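Local coordinates for signal recognition 54 kDa protein (Pyrococcus furiosus, PDB 3DM5) that forms the SRP54 subunit of the archaeal signal recognition particle, joining an N-terminal helical bundle and a P-loop NTPase-type domain to a helical C-terminal domain, at residues A9-N12 / T13-I17; F289-L293 / L294-D298; I315-E318 / D319-F323; D380-T383 / E384-L388; L233-K236 / E237-I241. All coordinates share one frame; numbering follows the deposited sequence.

All five contacts are local, each spanning a turn or an end of a helix; they follow one another in series, and none nests in or crosses another. From the N terminus, contact 1 lies within helix 5-19 of the helical bundle. Contact 5 comes next, closing the turn from helix 228-237 towards strand 242-247. Contact 2 ends helix 286-293 and folds back against contact 1, where Leu10 and Leu14 meet Leu294. Contact 3 is a turn of helix 313-324, and contact 4 starts helix 384-388 in the C-terminal domain. The molecule is elongated: the centres of contacts 4 and 5 are about 74 Å apart, on opposite sides of the chain's centre.

Contact 1 (A9-N12 / T13-I17); sequences ALAN and TLKKI
Ala11 and Leu14 have CA atoms 5.2 Å apart, one turn along helix 5-19, which carries both 9-12 and 13-17 without a break. Lys15 N bonds to Ala11 O at 2.9 Å and Lys16 N to Asn12 O at the same length, the regular i to i+4 pattern. Before them the helix is held less evenly: Thr13 N and Leu14 N each divide weak bonds between the carbonyls three and four residues back. Thr13 adds a side-chain bond to this turn. With chi1 at 77°, OG1 sits between the backbone N and the carbonyl carbon and donates to Leu10 O over 2.9 Å, arriving in the carbonyl plane on a lone pair. The hydroxyl of this buried residue thus finds its acceptor within its own helix, and Leu10 O is gripped by the hydroxyl as well as by weaker amide bonds. The methyl CG2 lies beside the backbone N and rests against Ala9 O. Elsewhere round the helix, the side chains of Asn12 and Lys15 cross obliquely, with Asn12 OD1 3.5 Å from Lys15 CD. Lys15 CE passes 4.2 Å from Ala11 CB, and the chain then bends at chi4. Lys16 CG lies 3.3 Å from Asn12 O, then the extended chain leads off to a salt bridge with Glu30. Lys15 also packs on Glu308 of the second subunit. Within the bundle, Thr13 and Ile17 rest on Leu31 of helix 25-41, Leu14 meets Val79 and Ile17 meets Ile75 and Ile76 of helix 71-86, while Leu10 and Leu14 pack on Leu294.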
loop_
_atom_site.group_PDB
_atom_site.type_symbol
_atom_site.label_atom_id
_atom_site.label_comp_id
_atom_site.label_asym_id
_atom_site.label_seq_id
_atom_site.Cartn_x
_atom_site.Cartn_y
_atom_site.Cartn_z
ATOM N N ALA A 9 -4.405 -0.194 13.161
ATOM C CA ALA A 9 -5.007 -1.510 13.046
ATOM C C ALA A 9 -5.636 -1.980 14.365
ATOM O O ALA A 9 -6.733 -2.561 14.380
ATOM C CB ALA A 9 -3.986 -2.513 12.538
ATOM N N LEU A 10 -4.953 -1.742 15.478
ATOM C CA LEU A 10 -5.523 -2.148 16.758
ATOM C C LEU A 10 -6.792 -1.340 17.093
ATOM O O LEU A 10 -7.846 -1.896 17.406
ATOM C CB LEU A 10 -4.469 -2.084 17.859
ATOM C CG LEU A 10 -3.371 -3.137 17.665
ATOM C CD1 LEU A 10 -2.096 -2.730 18.389
ATOM C CD2 LEU A 10 -3.826 -4.562 18.066
ATOM N N ALA A 11 -6.696 -0.025 16.989
ATOM C CA ALA A 11 -7.844 0.843 17.215
ATOM C C ALA A 11 -9.075 0.448 16.388
ATOM O O ALA A 11 -10.209 0.597 16.842
ATOM C CB ALA A 11 -7.455 2.279 16.932
ATOM N N ASN A 12 -8.855 -0.050 15.173
ATOM C CA ASN A 12 -9.968 -0.376 14.288
ATOM C C ASN A 12 -10.745 -1.600 14.733
ATOM O O ASN A 12 -11.951 -1.701 14.512
ATOM C CB ASN A 12 -9.495 -0.537 12.845
ATOM C CG ASN A 12 -9.185 0.794 12.192
ATOM O OD1 ASN A 12 -9.577 1.856 12.690
ATOM N ND2 ASN A 12 -8.470 0.749 11.078
ATOM N N THR A 13 -10.055 -2.532 15.370
ATOM C CA THR A 13 -10.723 -3.714 15.873
ATOM C C THR A 13 -11.616 -3.289 17.024
ATOM O O THR A 13 -12.669 -3.868 17.229
ATOM C CB THR A 13 -9.720 -4.774 16.342
ATOM O OG1 THR A 13 -9.188 -4.401 17.622
ATOM C CG2 THR A 13 -8.591 -4.912 15.327
ATOM N N LEU A 14 -11.197 -2.264 17.762
ATOM C CA LEU A 14 -11.978 -1.767 18.892
ATOM C C LEU A 14 -13.168 -0.939 18.411
ATOM O O LEU A 14 -14.254 -1.028 18.986
ATOM C CB LEU A 14 -11.108 -0.971 19.881
ATOM C CG LEU A 14 -10.111 -1.800 20.699
ATOM C CD1 LEU A 14 -9.576 -0.993 21.842
ATOM C CD2 LEU A 14 -10.762 -3.079 21.215
ATOM N N LYS A 15 -12.958 -0.144 17.362
ATOM C CA LYS A 15 -14.050 0.583 16.709
ATOM C C LYS A 15 -15.085 -0.395 16.179
ATOM O O LYS A 15 -16.282 -0.189 16.330
ATOM C CB LYS A 15 -13.538 1.445 15.555
ATOM C CG LYS A 15 -12.774 2.702 15.990
ATOM C CD LYS A 15 -11.919 3.228 14.841
ATOM C CE LYS A 15 -10.804 4.168 15.304
ATOM N NZ LYS A 15 -11.080 5.604 14.992
ATOM N N LYS A 16 -14.619 -1.469 15.560
ATOM C CA LYS A 16 -15.529 -2.452 15.013
ATOM C C LYS A 16 -16.438 -2.935 16.114
ATOM O O LYS A 16 -17.649 -3.031 15.933
ATOM C CB LYS A 16 -14.768 -3.627 14.405
ATOM C CG LYS A 16 -14.308 -3.406 12.969
ATOM C CD LYS A 16 -13.917 -4.730 12.314
ATOM C CE LYS A 16 -13.574 -4.541 10.842
ATOM N NZ LYS A 16 -13.291 -5.846 10.170
ATOM N N ILE A 17 -15.847 -3.234 17.263
ATOM C CA ILE A 17 -16.613 -3.702 18.410
ATOM C C ILE A 17 -17.640 -2.660 18.854
ATOM O O ILE A 17 -18.793 -2.985 19.109
ATOM C CB ILE A 17 -15.692 -4.082 19.583
ATOM C CG1 ILE A 17 -14.848 -5.285 19.186
ATOM C CG2 ILE A 17 -16.504 -4.384 20.827
ATOM C CD1 ILE A 17 -14.633 -6.255 20.290
#

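Contact 2 (F289-L293 / L294-D298); sequences FVSRL and LGLGD
Val290 turns CG1 anti to its backbone N (chi1 161°) while Leu294 swings CG in beside its own N, and the two side chains run side by side, pointing the same way, with CG1 of Val290 3.8 Å from CD1 of Leu294. Ser291 likewise places OG beside its carbonyl carbon (chi1 -178°), bringing OG to 3.6 Å from Leu296 CB. A water 2.8 Å from Ser291 OG gives a further, weak bond to Leu296 O, linking the last turn to the chain that leaves it. Leu294 N still makes a regular helical bond to Val290 O. Then comes a Schellman motif: Gly295 takes a positive phi of 75°, Leu296 N reaches back to Ser291 O at 3.1 Å, and Gly295 N meets Arg292 O at 3.1 Å from above the carbonyl plane. Leu294 packs on Leu83 and Val290 on Tyr80, both of helix 71-86. Arg292, on the exposed side, pairs through NH1 with a bound sulfate ion that lies outside the two segments. Gly297 N is bonded to Glu312 of the second subunit, and Asp298 caps the next helix through OD1 to Gly301 N.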
loop_
_atom_site.group_PDB
_atom_site.type_symbol
_atom_site.label_atom_id
_atom_site.label_comp_id
_atom_site.label_asym_id
_atom_site.label_seq_id
_atom_site.Cartn_x
_atom_site.Cartn_y
_atom_site.Cartn_z
ATOM N N PHE A 289 0.909 4.327 27.086
ATOM C CA PHE A 289 1.354 4.044 25.734
ATOM C C PHE A 289 0.296 3.211 25.001
ATOM O O PHE A 289 -0.131 3.563 23.909
ATOM C CB PHE A 289 2.699 3.346 25.790
ATOM C CG PHE A 289 3.234 2.918 24.455
ATOM C CD1 PHE A 289 4.062 3.759 23.730
ATOM C CD2 PHE A 289 2.962 1.641 23.952
ATOM C CE1 PHE A 289 4.582 3.361 22.511
ATOM C CE2 PHE A 289 3.479 1.236 22.744
ATOM C CZ PHE A 289 4.297 2.106 22.019
ATOM N N VAL A 290 -0.143 2.121 25.616
ATOM C CA VAL A 290 -1.139 1.259 24.994
ATOM C C VAL A 290 -2.444 2.014 24.790
ATOM O O VAL A 290 -3.210 1.725 23.875
ATOM C CB VAL A 290 -1.398 0.012 25.843
ATOM C CG1 VAL A 290 -2.710 -0.636 25.465
ATOM C CG2 VAL A 290 -0.278 -0.952 25.661
ATOM N N SER A 291 -2.690 2.994 25.645
ATOM C CA SER A 291 -3.860 3.842 25.504
ATOM C C SER A 291 -3.788 4.775 24.281
ATOM O O SER A 291 -4.783 4.920 23.581
ATOM C CB SER A 291 -4.105 4.631 26.795
ATOM O OG SER A 291 -5.265 5.433 26.704
ATOM N N ARG A 292 -2.640 5.412 24.023
ATOM C CA ARG A 292 -2.476 6.187 22.775
ATOM C C ARG A 292 -2.517 5.247 21.569
ATOM O O ARG A 292 -3.162 5.533 20.561
ATOM C CB ARG A 292 -1.164 6.967 22.737
ATOM C CG ARG A 292 -0.726 7.518 24.061
ATOM C CD ARG A 292 -1.316 8.885 24.335
ATOM N NE ARG A 292 -0.538 9.949 23.708
ATOM C CZ ARG A 292 -0.511 11.207 24.141
ATOM N NH1 ARG A 292 -1.220 11.554 25.211
ATOM N NH2 ARG A 292 0.228 12.119 23.513
ATOM N N LEU A 293 -1.817 4.124 21.687
ATOM C CA LEU A 293 -1.828 3.104 20.659
ATOM C C LEU A 293 -3.261 2.824 20.204
ATOM O O LEU A 293 -3.573 3.012 19.029
ATOM C CB LEU A 293 -1.131 1.823 21.145
ATOM C CG LEU A 293 -0.791 0.763 20.091
ATOM C CD1 LEU A 293 0.235 1.279 19.092
ATOM C CD2 LEU A 293 -0.283 -0.505 20.765
ATOM N N LEU A 294 -4.133 2.416 21.132
ATOM C CA LEU A 294 -5.504 2.004 20.785
ATOM C C LEU A 294 -6.491 3.148 20.486
ATOM O O LEU A 294 -7.657 2.912 20.179
ATOM C CB LEU A 294 -6.083 1.114 21.875
ATOM C CG LEU A 294 -5.256 -0.137 22.146
ATOM C CD1 LEU A 294 -5.843 -0.869 23.307
ATOM C CD2 LEU A 294 -5.241 -1.012 20.924
ATOM N N GLY A 295 -6.021 4.382 20.578
ATOM C CA GLY A 295 -6.851 5.524 20.255
ATOM C C GLY A 295 -7.898 5.852 21.304
ATOM O O GLY A 295 -8.911 6.483 20.997
ATOM N N LEU A 296 -7.637 5.433 22.540
ATOM C CA LEU A 296 -8.558 5.620 23.650
ATOM C C LEU A 296 -8.511 7.036 24.167
ATOM O O LEU A 296 -7.473 7.695 24.095
ATOM C CB LEU A 296 -8.211 4.666 24.792
ATOM C CG LEU A 296 -8.293 3.202 24.378
ATOM C CD1 LEU A 296 -7.968 2.251 25.509
ATOM C CD2 LEU A 296 -9.668 2.944 23.838
ATOM N N GLY A 297 -9.648 7.498 24.684
ATOM C CA GLY A 297 -9.735 8.786 25.345
ATOM C C GLY A 297 -9.471 9.961 24.431
ATOM O O GLY A 297 -9.014 11.020 24.875
ATOM N N ASP A 298 -9.785 9.780 23.153
ATOM C CA ASP A 298 -9.426 10.757 22.139
ATOM C C ASP A 298 -10.378 11.959 22.096
ATOM O O ASP A 298 -11.049 12.203 21.093
ATOM C CB ASP A 298 -9.303 10.098 20.765
ATOM C CG ASP A 298 -8.708 11.027 19.730
ATOM O OD1 ASP A 298 -8.108 12.053 20.115
ATOM O OD2 ASP A 298 -8.848 10.739 18.528
HETATM O O HOH W 1 -4.720 8.020 25.903
#

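Contact 3 (I315-E318 / D319-F323); sequences IKEE and DIERF
Asp319 folds its side chain back over the preceding turn, its CB lying against Lys316 O and its OD1 3.5 Å from Ile315 O. That position follows from chi1 of -87°, which sets CG beside the backbone N. The carboxylate also faces forward: OD1 lies in the plane of the Arg322 guanidinium, at its edge, in a long salt bridge of 3.7 Å to NH2. Asp319 O sits above one face of the guanidinium, nearer its periphery than its middle, so the arginine is approached by the same aspartate in two directions. Lys316 comes from the other side. Its chain kinks at chi2 and chi4 and carries CD to 4.2 Å from Asp319 OD2, yet NZ remains 5.3 Å from that oxygen and lies instead 4.2 Å from Ile320 CD1. The backbone is that of an ordinary alpha-helix, 313-324, with Asp319 N bonded to Ile315 O, Ile320 N to Lys316 O and Glu321 N to Glu317 O. Arg322 N reaches Glu318 O at 3.3 Å. Glu318 uses OE1 for a salt bridge with Lys77 of the second subunit. Glu318 OE2 and Glu321 OE1 stand 5.0 Å apart, a like-charged pair that Lys77 of the second subunit probably helps to offset. Towards the C-terminal domain, the Phe323 ring meets Phe328 edge-to-face and also touches Phe426.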
loop_
_atom_site.group_PDB
_atom_site.type_symbol
_atom_site.label_atom_id
_atom_site.label_comp_id
_atom_site.label_asym_id
_atom_site.label_seq_id
_atom_site.Cartn_x
_atom_site.Cartn_y
_atom_site.Cartn_z
ATOM N N ILE A 315 -20.294 27.190 3.211
ATOM C CA ILE A 315 -21.045 26.271 2.371
ATOM C C ILE A 315 -22.479 26.187 2.861
ATOM O O ILE A 315 -23.413 26.358 2.084
ATOM C CB ILE A 315 -20.426 24.855 2.387
ATOM C CG1 ILE A 315 -19.095 24.845 1.634
ATOM C CG2 ILE A 315 -21.392 23.832 1.795
ATOM C CD1 ILE A 315 -18.174 23.747 2.094
ATOM N N LYS A 316 -22.634 25.915 4.156
ATOM C CA LYS A 316 -23.942 25.823 4.783
ATOM C C LYS A 316 -24.718 27.123 4.561
ATOM O O LYS A 316 -25.903 27.119 4.222
ATOM C CB LYS A 316 -23.789 25.525 6.277
ATOM C CG LYS A 316 -25.020 24.882 6.921
ATOM C CD LYS A 316 -25.412 23.576 6.211
ATOM C CE LYS A 316 -26.568 22.847 6.912
ATOM N NZ LYS A 316 -27.810 23.666 7.018
ATOM N N GLU A 317 -24.014 28.232 4.734
ATOM C CA GLU A 317 -24.555 29.566 4.529
ATOM C C GLU A 317 -25.161 29.745 3.133
ATOM O O GLU A 317 -26.259 30.277 2.992
ATOM C CB GLU A 317 -23.435 30.572 4.757
ATOM C CG GLU A 317 -23.821 32.018 4.740
ATOM C CD GLU A 317 -22.862 32.837 5.570
ATOM O OE1 GLU A 317 -22.660 32.474 6.752
ATOM O OE2 GLU A 317 -22.304 33.828 5.044
ATOM N N GLU A 318 -24.448 29.299 2.104
ATOM C CA GLU A 318 -24.942 29.423 0.740
ATOM C C GLU A 318 -26.078 28.454 0.461
ATOM O O GLU A 318 -26.900 28.688 -0.416
ATOM C CB GLU A 318 -23.818 29.218 -0.267
ATOM C CG GLU A 318 -24.266 29.388 -1.705
ATOM C CD GLU A 318 -23.339 30.287 -2.504
ATOM O OE1 GLU A 318 -22.106 30.137 -2.376
ATOM O OE2 GLU A 318 -23.845 31.145 -3.259
ATOM N N ASP A 319 -26.115 27.359 1.208
ATOM C CA ASP A 319 -27.216 26.406 1.097
ATOM C C ASP A 319 -28.493 27.094 1.515
ATOM O O ASP A 319 -29.502 27.057 0.808
ATOM C CB ASP A 319 -26.996 25.217 2.027
ATOM C CG ASP A 319 -26.169 24.126 1.398
ATOM O OD1 ASP A 319 -25.675 24.327 0.263
ATOM O OD2 ASP A 319 -26.016 23.070 2.050
ATOM N N ILE A 320 -28.417 27.708 2.692
ATOM C CA ILE A 320 -29.506 28.450 3.295
ATOM C C ILE A 320 -29.953 29.648 2.450
ATOM O O ILE A 320 -31.147 29.888 2.303
ATOM C CB ILE A 320 -29.110 28.906 4.706
ATOM C CG1 ILE A 320 -29.060 27.692 5.645
ATOM C CG2 ILE A 320 -30.070 29.963 5.220
ATOM C CD1 ILE A 320 -28.128 27.852 6.845
ATOM N N GLU A 321 -29.007 30.390 1.887
ATOM C CA GLU A 321 -29.377 31.515 1.033
ATOM C C GLU A 321 -30.201 31.048 -0.155
ATOM O O GLU A 321 -31.033 31.793 -0.673
ATOM C CB GLU A 321 -28.152 32.306 0.575
ATOM C CG GLU A 321 -27.619 33.235 1.649
ATOM C CD GLU A 321 -26.377 33.980 1.217
ATOM O OE1 GLU A 321 -25.337 33.321 0.996
ATOM O OE2 GLU A 321 -26.441 35.225 1.113
ATOM N N ARG A 322 -29.969 29.806 -0.576
ATOM C CA ARG A 322 -30.775 29.183 -1.625
ATOM C C ARG A 322 -32.194 28.947 -1.121
ATOM O O ARG A 322 -33.161 29.086 -1.878
ATOM C CB ARG A 322 -30.184 27.843 -2.075
ATOM C CG ARG A 322 -29.072 27.921 -3.125
ATOM C CD ARG A 322 -28.735 26.512 -3.637
ATOM N NE ARG A 322 -28.497 25.564 -2.542
ATOM C CZ ARG A 322 -29.417 24.732 -2.039
ATOM N NH1 ARG A 322 -30.655 24.714 -2.531
ATOM N NH2 ARG A 322 -29.101 23.911 -1.040
ATOM N N PHE A 323 -32.323 28.578 0.152
ATOM C CA PHE A 323 -33.637 28.335 0.735
ATOM C C PHE A 323 -34.432 29.634 0.802
ATOM O O PHE A 323 -35.640 29.645 0.557
ATOM C CB PHE A 323 -33.522 27.733 2.139
ATOM C CG PHE A 323 -32.781 26.422 2.188
ATOM C CD1 PHE A 323 -32.513 25.711 1.028
ATOM C CD2 PHE A 323 -32.372 25.887 3.405
ATOM C CE1 PHE A 323 -31.833 24.504 1.081
ATOM C CE2 PHE A 323 -31.702 24.679 3.463
ATOM C CZ PHE A 323 -31.431 23.989 2.296
#

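Contact 4 (D380-T383 / E384-L388); sequences DSMT and EEELL
Thr383 N donates to Glu386 OE1 at 2.9 Å, a nearly straight bond (164° at the hydrogen) that meets the oxygen from above the carboxylate plane. The same OE1 takes part in a salt bridge with Arg400, which would help fix the carboxylate in place. In return Glu386 N bonds to Thr383 OG1, weakly, at 3.5 Å. The threonine offers that oxygen because chi1 of 64° turns OG1 in towards the amides of the first helical turn. Leu387 N closes the first turn on Thr383 O over 3.0 Å. Outward from these bonds, Glu385 runs beside Thr383, with its CG 3.2 Å from OG1, and sends its carboxylate on to Arg397 and to the backbone N of Ile96 of the second subunit. The Glu386 chain, extended beyond CG, crosses Met382 at about a right angle, bringing OE1 to 3.4 Å from Met382 CB. Leu387 comes in obliquely over the methionine; its CD2 lies 3.8 Å from CB and 3.9 Å from SD of Met382. Leu330 covers both Met382 and Leu387, while Ile393 and Ile401 pack on Met382 and Glu386. Reciprocal bonds between the N-cap residue Thr383 and Glu386, three residues on, make a capping box, which here starts helix 384-388 within the all-helical C-terminal domain of SRP54.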
loop_
_atom_site.group_PDB
_atom_site.type_symbol
_atom_site.label_atom_id
_atom_site.label_comp_id
_atom_site.label_asym_id
_atom_site.label_seq_id
_atom_site.Cartn_x
_atom_site.Cartn_y
_atom_site.Cartn_z
ATOM N N ASP A 380 -38.382 7.700 -0.254
ATOM C CA ASP A 380 -37.688 6.619 -0.939
ATOM C C ASP A 380 -38.560 6.022 -2.032
ATOM O O ASP A 380 -38.142 5.117 -2.761
ATOM C CB ASP A 380 -37.314 5.513 0.041
ATOM C CG ASP A 380 -36.237 5.938 1.025
ATOM O OD1 ASP A 380 -35.692 7.052 0.874
ATOM O OD2 ASP A 380 -35.940 5.150 1.950
ATOM N N SER A 381 -39.788 6.512 -2.125
ATOM C CA SER A 381 -40.688 6.053 -3.161
ATOM C C SER A 381 -40.923 7.171 -4.166
ATOM O O SER A 381 -41.668 7.018 -5.139
ATOM C CB SER A 381 -42.006 5.579 -2.569
ATOM O OG SER A 381 -42.870 5.170 -3.611
ATOM N N MET A 382 -40.280 8.302 -3.918
ATOM C CA MET A 382 -40.340 9.399 -4.856
ATOM C C MET A 382 -39.170 9.292 -5.839
ATOM O O MET A 382 -38.150 8.641 -5.558
ATOM C CB MET A 382 -40.326 10.743 -4.122
ATOM C CG MET A 382 -41.464 10.932 -3.107
ATOM S SD MET A 382 -41.525 12.610 -2.427
ATOM C CE MET A 382 -43.107 12.564 -1.606
ATOM N N THR A 383 -39.330 9.922 -6.999
ATOM C CA THR A 383 -38.274 9.942 -7.987
ATOM C C THR A 383 -37.407 11.161 -7.752
ATOM O O THR A 383 -37.726 12.011 -6.917
ATOM C CB THR A 383 -38.824 9.974 -9.422
ATOM O OG1 THR A 383 -39.552 11.194 -9.652
ATOM C CG2 THR A 383 -39.724 8.783 -9.648
ATOM N N GLU A 384 -36.309 11.238 -8.492
ATOM C CA GLU A 384 -35.367 12.340 -8.366
ATOM C C GLU A 384 -36.074 13.635 -8.701
ATOM O O GLU A 384 -36.011 14.597 -7.941
ATOM C CB GLU A 384 -34.160 12.123 -9.300
ATOM C CG GLU A 384 -32.864 12.710 -8.802
ATOM C CD GLU A 384 -32.441 12.203 -7.417
ATOM O OE1 GLU A 384 -32.901 11.128 -6.966
ATOM O OE2 GLU A 384 -31.624 12.897 -6.778
ATOM N N GLU A 385 -36.765 13.643 -9.838
ATOM C CA GLU A 385 -37.406 14.864 -10.329
ATOM C C GLU A 385 -38.445 15.381 -9.343
ATOM O O GLU A 385 -38.656 16.585 -9.239
ATOM C CB GLU A 385 -38.065 14.628 -11.684
ATOM C CG GLU A 385 -39.226 13.664 -11.617
ATOM C CD GLU A 385 -39.968 13.561 -12.926
ATOM O OE1 GLU A 385 -39.979 14.570 -13.679
ATOM O OE2 GLU A 385 -40.536 12.467 -13.185
ATOM N N GLU A 386 -39.097 14.462 -8.638
ATOM C CA GLU A 386 -40.034 14.813 -7.570
ATOM C C GLU A 386 -39.320 15.400 -6.359
ATOM O O GLU A 386 -39.708 16.444 -5.858
ATOM C CB GLU A 386 -40.889 13.603 -7.157
ATOM C CG GLU A 386 -41.845 13.140 -8.253
ATOM C CD GLU A 386 -42.506 11.805 -7.937
ATOM O OE1 GLU A 386 -41.970 11.069 -7.081
ATOM O OE2 GLU A 386 -43.556 11.487 -8.547
ATOM N N LEU A 387 -38.273 14.728 -5.888
ATOM C CA LEU A 387 -37.495 15.251 -4.770
ATOM C C LEU A 387 -36.912 16.631 -5.087
ATOM O O LEU A 387 -36.767 17.478 -4.201
ATOM C CB LEU A 387 -36.397 14.267 -4.359
ATOM C CG LEU A 387 -36.896 12.898 -3.901
ATOM C CD1 LEU A 387 -35.728 11.958 -3.755
ATOM C CD2 LEU A 387 -37.648 13.009 -2.601
ATOM N N LEU A 388 -36.603 16.871 -6.352
ATOM C CA LEU A 388 -35.936 18.118 -6.713
ATOM C C LEU A 388 -36.921 19.233 -7.060
ATOM O O LEU A 388 -36.601 20.414 -6.936
ATOM C CB LEU A 388 -34.917 17.886 -7.839
ATOM C CG LEU A 388 -33.772 16.955 -7.425
ATOM C CD1 LEU A 388 -32.798 16.679 -8.561
ATOM C CD2 LEU A 388 -33.048 17.551 -6.233
#

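Contact 5 (L233-K236 / E237-I241); sequences LAFK and EATPI
Phe235 offers one ring face to Thr239, whose methyl CG2 sits 4.0 Å from the ring centroid and only 12° off the normal, a CH-pi contact over the centre of the ring. The nearest ring carbon to CG2 is CZ, at 3.9 Å, with CE1 and CE2 almost as close. Two torsions make the meeting: Phe235 swings its ring to the side opposite its own amide (chi1 174°), and Thr239 turns OG1 the same way (chi1 171°), which brings the methyl round to the ring. Val216 and Leu218 of strand 215-221 and Met204 of helix 198-211 also pack on the Phe235 side chain. The other flat group, the Glu237 carboxylate, lies near Leu233, its OE2 3.6 Å from Leu233 CD2. Along the backbone between these side chains, Glu237 N bonds to Ala234 O at 3.2 Å and Ala238 N to Phe235 O at 2.8 Å, while the i to i+4 bonds of both amides are weak. Lys236 extends away to the carbonyl of Thr265. Beyond the helix, Thr239 OG1 accepts from Ile241 N over 3.0 Å, an ST turn, and Ile241 then pairs with Val216. The turn thus completes a beta-alpha-beta crossover, strand 215-221 through helix 228-237 to its parallel neighbour 242-247, in the P-loop NTPase fold.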
loop_
_atom_site.group_PDB
_atom_site.type_symbol
_atom_site.label_atom_id
_atom_site.label_comp_id
_atom_site.label_asym_id
_atom_site.label_seq_id
_atom_site.Cartn_x
_atom_site.Cartn_y
_atom_site.Cartn_z
ATOM N N LEU A 233 17.362 -10.617 27.005
ATOM C CA LEU A 233 17.458 -11.720 27.940
ATOM C C LEU A 233 18.895 -11.947 28.398
ATOM O O LEU A 233 19.140 -12.101 29.600
ATOM C CB LEU A 233 16.907 -12.999 27.316
ATOM C CG LEU A 233 16.011 -13.846 28.227
ATOM C CD1 LEU A 233 16.124 -15.312 27.893
ATOM C CD2 LEU A 233 16.337 -13.624 29.678
ATOM N N ALA A 234 19.835 -11.996 27.450
ATOM C CA ALA A 234 21.237 -12.223 27.812
ATOM C C ALA A 234 21.711 -11.114 28.743
ATOM O O ALA A 234 22.313 -11.373 29.778
ATOM C CB ALA A 234 22.136 -12.334 26.587
ATOM N N PHE A 235 21.424 -9.875 28.367
ATOM C CA PHE A 235 21.724 -8.720 29.191
ATOM C C PHE A 235 21.114 -8.825 30.597
ATOM O O PHE A 235 21.822 -8.717 31.595
ATOM C CB PHE A 235 21.220 -7.462 28.475
ATOM C CG PHE A 235 21.332 -6.199 29.285
ATOM C CD1 PHE A 235 22.537 -5.520 29.378
ATOM C CD2 PHE A 235 20.217 -5.676 29.923
ATOM C CE1 PHE A 235 22.631 -4.348 30.110
ATOM C CE2 PHE A 235 20.298 -4.518 30.652
ATOM C CZ PHE A 235 21.502 -3.848 30.754
ATOM N N LYS A 236 19.800 -9.029 30.667
ATOM C CA LYS A 236 19.090 -9.078 31.941
ATOM C C LYS A 236 19.658 -10.137 32.883
ATOM O O LYS A 236 19.433 -10.093 34.096
ATOM C CB LYS A 236 17.605 -9.363 31.712
ATOM C CG LYS A 236 16.772 -9.324 32.977
ATOM C CD LYS A 236 15.421 -10.032 32.814
ATOM C CE LYS A 236 14.775 -10.219 34.184
ATOM N NZ LYS A 236 13.359 -10.667 34.137
ATOM N N GLU A 237 20.383 -11.093 32.312
ATOM C CA GLU A 237 20.979 -12.175 33.078
ATOM C C GLU A 237 22.412 -11.843 33.523
ATOM O O GLU A 237 22.925 -12.456 34.442
ATOM C CB GLU A 237 20.960 -13.466 32.262
ATOM C CG GLU A 237 19.583 -14.202 32.263
ATOM C CD GLU A 237 19.487 -15.299 31.177
ATOM O OE1 GLU A 237 20.375 -15.369 30.283
ATOM O OE2 GLU A 237 18.513 -16.085 31.214
ATOM N N ALA A 238 23.040 -10.869 32.880
ATOM C CA ALA A 238 24.398 -10.439 33.221
ATOM C C ALA A 238 24.442 -9.253 34.177
ATOM O O ALA A 238 25.501 -8.698 34.423
ATOM C CB ALA A 238 25.197 -10.106 31.940
ATOM N N THR A 239 23.291 -8.859 34.701
ATOM C CA THR A 239 23.224 -7.698 35.567
ATOM C C THR A 239 21.936 -7.664 36.363
ATOM O O THR A 239 20.849 -7.809 35.822
ATOM C CB THR A 239 23.350 -6.382 34.796
ATOM O OG1 THR A 239 23.064 -5.300 35.687
ATOM C CG2 THR A 239 22.366 -6.338 33.635
ATOM N N PRO A 240 22.063 -7.498 37.670
ATOM C CA PRO A 240 20.895 -7.435 38.546
ATOM C C PRO A 240 20.288 -6.043 38.512
ATOM O O PRO A 240 19.216 -5.843 39.086
ATOM C CB PRO A 240 21.494 -7.709 39.924
ATOM C CG PRO A 240 22.911 -7.117 39.793
ATOM C CD PRO A 240 23.319 -7.603 38.433
ATOM N N ILE A 241 20.952 -5.093 37.855
ATOM C CA ILE A 241 20.427 -3.725 37.800
ATOM C C ILE A 241 20.218 -3.194 36.368
ATOM O O ILE A 241 20.585 -2.037 36.057
ATOM C CB ILE A 241 21.324 -2.722 38.594
ATOM C CG1 ILE A 241 22.804 -2.933 38.273
ATOM C CG2 ILE A 241 21.110 -2.854 40.080
ATOM C CD1 ILE A 241 23.649 -1.707 38.605
#